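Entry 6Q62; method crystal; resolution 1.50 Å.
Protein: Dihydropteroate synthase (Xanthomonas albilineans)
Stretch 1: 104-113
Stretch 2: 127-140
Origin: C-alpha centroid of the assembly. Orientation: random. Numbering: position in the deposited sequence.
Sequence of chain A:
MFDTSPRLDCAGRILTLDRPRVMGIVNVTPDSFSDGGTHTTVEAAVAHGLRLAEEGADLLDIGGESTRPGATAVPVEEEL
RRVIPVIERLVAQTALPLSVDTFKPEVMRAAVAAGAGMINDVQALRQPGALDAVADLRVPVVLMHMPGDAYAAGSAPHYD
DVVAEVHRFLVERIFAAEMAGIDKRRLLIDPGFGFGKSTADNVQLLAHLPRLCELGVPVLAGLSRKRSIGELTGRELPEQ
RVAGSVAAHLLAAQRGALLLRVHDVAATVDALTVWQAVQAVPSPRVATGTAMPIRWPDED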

# COMPACT_ATOMS: atom_id res chain seq x y z
N LYS A 104 22.67 -24.05 -4.89
CA LYS A 104 23.89 -24.86 -5.09
C LYS A 104 24.85 -24.76 -3.94
O LYS A 104 25.30 -23.65 -3.63
CB LYS A 104 24.57 -24.45 -6.41
CG LYS A 104 23.67 -24.65 -7.63
CD LYS A 104 24.45 -24.32 -8.91
CE LYS A 104 23.63 -24.43 -10.17
NZ LYS A 104 22.90 -23.16 -10.42
N PRO A 105 25.22 -25.90 -3.31
CA PRO A 105 26.14 -25.84 -2.16
C PRO A 105 27.46 -25.19 -2.44
O PRO A 105 27.99 -24.53 -1.55
CB PRO A 105 26.33 -27.30 -1.74
CG PRO A 105 25.76 -28.12 -2.86
CD PRO A 105 24.75 -27.28 -3.55
N GLU A 106 28.01 -25.35 -3.66
CA GLU A 106 29.30 -24.74 -4.00
C GLU A 106 29.15 -23.23 -3.98
O GLU A 106 30.07 -22.54 -3.54
CB GLU A 106 29.76 -25.18 -5.42
CG GLU A 106 29.84 -26.68 -5.66
CD GLU A 106 28.59 -27.40 -6.17
OE1 GLU A 106 27.46 -26.93 -5.94
OE2 GLU A 106 28.77 -28.47 -6.79
N VAL A 107 27.98 -22.70 -4.43
CA VAL A 107 27.75 -21.25 -4.43
C VAL A 107 27.52 -20.79 -3.00
O VAL A 107 28.03 -19.75 -2.61
CB VAL A 107 26.57 -20.85 -5.36
CG1 VAL A 107 26.38 -19.32 -5.38
CG2 VAL A 107 26.81 -21.37 -6.79
N MET A 108 26.80 -21.59 -2.20
CA MET A 108 26.58 -21.23 -0.79
C MET A 108 27.91 -21.06 -0.06
O MET A 108 28.11 -20.05 0.61
CB MET A 108 25.75 -22.32 -0.07
CG MET A 108 24.39 -22.52 -0.67
SD MET A 108 23.53 -23.82 0.26
CE MET A 108 22.12 -24.05 -0.77
N ARG A 109 28.83 -22.04 -0.21
CA ARG A 109 30.14 -21.96 0.46
C ARG A 109 30.97 -20.80 -0.03
O ARG A 109 31.54 -20.06 0.79
CB ARG A 109 30.90 -23.28 0.28
CG ARG A 109 30.23 -24.46 0.96
CD ARG A 109 31.11 -25.68 0.84
NE ARG A 109 30.53 -26.85 1.49
CZ ARG A 109 30.73 -27.19 2.76
NH1 ARG A 109 31.45 -26.39 3.56
NH2 ARG A 109 30.19 -28.28 3.25
N ALA A 110 31.07 -20.63 -1.35
CA ALA A 110 31.87 -19.54 -1.93
C ALA A 110 31.28 -18.17 -1.56
O ALA A 110 32.03 -17.24 -1.25
CB ALA A 110 31.95 -19.69 -3.45
N ALA A 111 29.95 -18.05 -1.55
CA ALA A 111 29.30 -16.78 -1.22
C ALA A 111 29.52 -16.38 0.22
O ALA A 111 29.86 -15.23 0.47
CB ALA A 111 27.82 -16.86 -1.53
N VAL A 112 29.43 -17.35 1.16
CA VAL A 112 29.70 -17.07 2.58
C VAL A 112 31.17 -16.69 2.78
O VAL A 112 31.45 -15.73 3.48
CB VAL A 112 29.22 -18.19 3.51
CG1 VAL A 112 29.68 -17.95 4.95
CG2 VAL A 112 27.69 -18.30 3.46
N ALA A 113 32.11 -17.37 2.08
CA ALA A 113 33.53 -17.01 2.19
C ALA A 113 33.77 -15.60 1.67
O ALA A 113 34.61 -14.90 2.22
CB ALA A 113 34.40 -17.99 1.43
N GLN A 127 19.09 -29.88 -2.61
CA GLN A 127 20.22 -30.22 -3.51
C GLN A 127 21.28 -30.98 -2.69
O GLN A 127 21.65 -30.54 -1.60
CB GLN A 127 20.81 -28.93 -4.10
CG GLN A 127 21.88 -29.08 -5.17
CD GLN A 127 21.43 -29.65 -6.50
OE1 GLN A 127 22.25 -30.17 -7.25
NE2 GLN A 127 20.13 -29.64 -6.81
N PRO A 128 21.78 -32.13 -3.19
CA PRO A 128 22.77 -32.90 -2.41
C PRO A 128 23.98 -32.06 -1.99
O PRO A 128 24.66 -31.46 -2.83
CB PRO A 128 23.15 -34.05 -3.35
CG PRO A 128 21.91 -34.25 -4.20
CD PRO A 128 21.40 -32.83 -4.44
N GLY A 129 24.20 -32.00 -0.70
CA GLY A 129 25.29 -31.23 -0.09
C GLY A 129 24.83 -29.92 0.54
O GLY A 129 25.57 -29.29 1.30
N ALA A 130 23.61 -29.47 0.21
CA ALA A 130 23.12 -28.20 0.75
C ALA A 130 22.96 -28.24 2.29
O ALA A 130 23.33 -27.27 2.97
CB ALA A 130 21.81 -27.81 0.07
N LEU A 131 22.48 -29.36 2.84
CA LEU A 131 22.31 -29.51 4.30
C LEU A 131 23.67 -29.45 4.98
O LEU A 131 23.84 -28.68 5.91
CB LEU A 131 21.57 -30.80 4.67
CG LEU A 131 20.08 -30.90 4.31
CD1 LEU A 131 19.58 -32.35 4.40
CD2 LEU A 131 19.21 -30.01 5.21
N ASP A 132 24.69 -30.19 4.45
CA ASP A 132 26.06 -30.17 4.98
C ASP A 132 26.66 -28.76 4.88
O ASP A 132 27.31 -28.32 5.82
CB ASP A 132 26.91 -31.16 4.17
CG ASP A 132 28.32 -31.42 4.66
OD1 ASP A 132 28.47 -31.91 5.78
OD2 ASP A 132 29.27 -31.18 3.87
N ALA A 133 26.48 -28.05 3.74
CA ALA A 133 27.02 -26.70 3.63
C ALA A 133 26.41 -25.74 4.68
O ALA A 133 27.13 -25.06 5.42
CB ALA A 133 26.81 -26.15 2.21
N VAL A 134 25.10 -25.71 4.78
CA VAL A 134 24.49 -24.78 5.73
C VAL A 134 24.85 -25.16 7.18
O VAL A 134 25.19 -24.24 7.96
CB VAL A 134 22.97 -24.59 5.49
CG1 VAL A 134 22.34 -23.72 6.54
CG2 VAL A 134 22.74 -23.99 4.11
N ALA A 135 24.92 -26.49 7.51
CA ALA A 135 25.30 -26.92 8.86
C ALA A 135 26.73 -26.42 9.17
O ALA A 135 26.96 -25.90 10.25
CB ALA A 135 25.20 -28.42 8.98
N ASP A 136 27.67 -26.51 8.18
CA ASP A 136 29.05 -26.04 8.33
C ASP A 136 29.18 -24.55 8.39
O ASP A 136 30.05 -24.01 9.08
CB ASP A 136 29.89 -26.51 7.13
CG ASP A 136 30.33 -27.96 7.11
OD1 ASP A 136 30.08 -28.67 8.10
OD2 ASP A 136 30.93 -28.39 6.09
N LEU A 137 28.40 -23.84 7.55
CA LEU A 137 28.54 -22.40 7.43
C LEU A 137 28.00 -21.59 8.60
O LEU A 137 28.44 -20.46 8.79
CB LEU A 137 27.92 -21.92 6.10
CG LEU A 137 28.67 -22.42 4.84
CD1 LEU A 137 27.82 -22.27 3.59
CD2 LEU A 137 30.05 -21.75 4.69
N ARG A 138 27.05 -22.13 9.37
CA ARG A 138 26.48 -21.48 10.55
C ARG A 138 25.89 -20.10 10.25
O ARG A 138 26.14 -19.12 10.96
CB ARG A 138 27.50 -21.44 11.72
CG ARG A 138 27.99 -22.84 12.13
CD ARG A 138 28.66 -22.78 13.48
NE ARG A 138 29.52 -23.94 13.73
CZ ARG A 138 29.09 -25.11 14.20
NH1 ARG A 138 27.80 -25.30 14.45
NH2 ARG A 138 29.95 -26.10 14.40
N VAL A 139 25.16 -20.01 9.14
CA VAL A 139 24.47 -18.78 8.76
C VAL A 139 22.96 -19.07 8.70
O VAL A 139 22.57 -20.22 8.44
CB VAL A 139 24.96 -18.19 7.37
CG1 VAL A 139 26.40 -17.68 7.43
CG2 VAL A 139 24.79 -19.20 6.24
N PRO A 140 22.10 -18.03 8.80
CA PRO A 140 20.66 -18.26 8.64
C PRO A 140 20.33 -18.77 7.24
O PRO A 140 21.04 -18.46 6.27
CB PRO A 140 20.04 -16.88 8.88
CG PRO A 140 21.07 -16.13 9.72
CD PRO A 140 22.38 -16.63 9.18

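Arg 109 supplies the charged link between the two helices, 105-113 and 130-137, which run nearly parallel (16° between their N-to-C directions, axes 9.2 Å apart at closest approach). Its NH2 forms salt bridges to two carboxylates one helical turn apart: 2.9 Å to Asp 136 OD2 and 3.1 Å to Asp 132 OD2. Within the bridge to Asp 136, OD2 accepts hydrogen bonds from both terminal nitrogens, the one from Arg 109 NH2 nearly straight (160°), the one from Arg 109 NH1 longer at 3.3 Å and more bent (139°). The CA-to-CB bond of Arg 109 points sideways, but an m, t, t run of chi1 to chi3 extends the chain across to the other helix, where it sits as a knob among Asp 132, Ala 133, Asp 136 and Leu 137. Asp 132 OD2 and Asp 136 OD2 lie at the guanidinium edge, while Ala 133 CA covers one face, 3.6 Å from Arg 109 NH2; Ala 133 CB lies 3.9 Å from Arg 109 NE.

The remaining packing is mainly apolar. Met 108, buried, reaches Ala 130 CB with CE (3.9 Å) and Val 134 CG2 with SD (3.9 Å). Leu 137 packs against both Met 108 and Val 112, with CD1 3.7 Å from the backbone Met 108 O and CD2 3.8 Å from Val 112 CG1. That same Val 112 CG1 meets Val 139 CG1 at 4.1 Å, carrying the contact past the helix end.

At the N-terminal ends, Pro 105, in the first turn of its helix, packs its ring against the type II turn Gln 127 to Ala 130, with CG 3.5 Å from Pro 128 O and CB 4.1 Å from Ala 133 CB. Gly 129, the N-cap, has phi 103°; a CB there would jam against the preceding carbonyl and lie tight to Pro 105 CG.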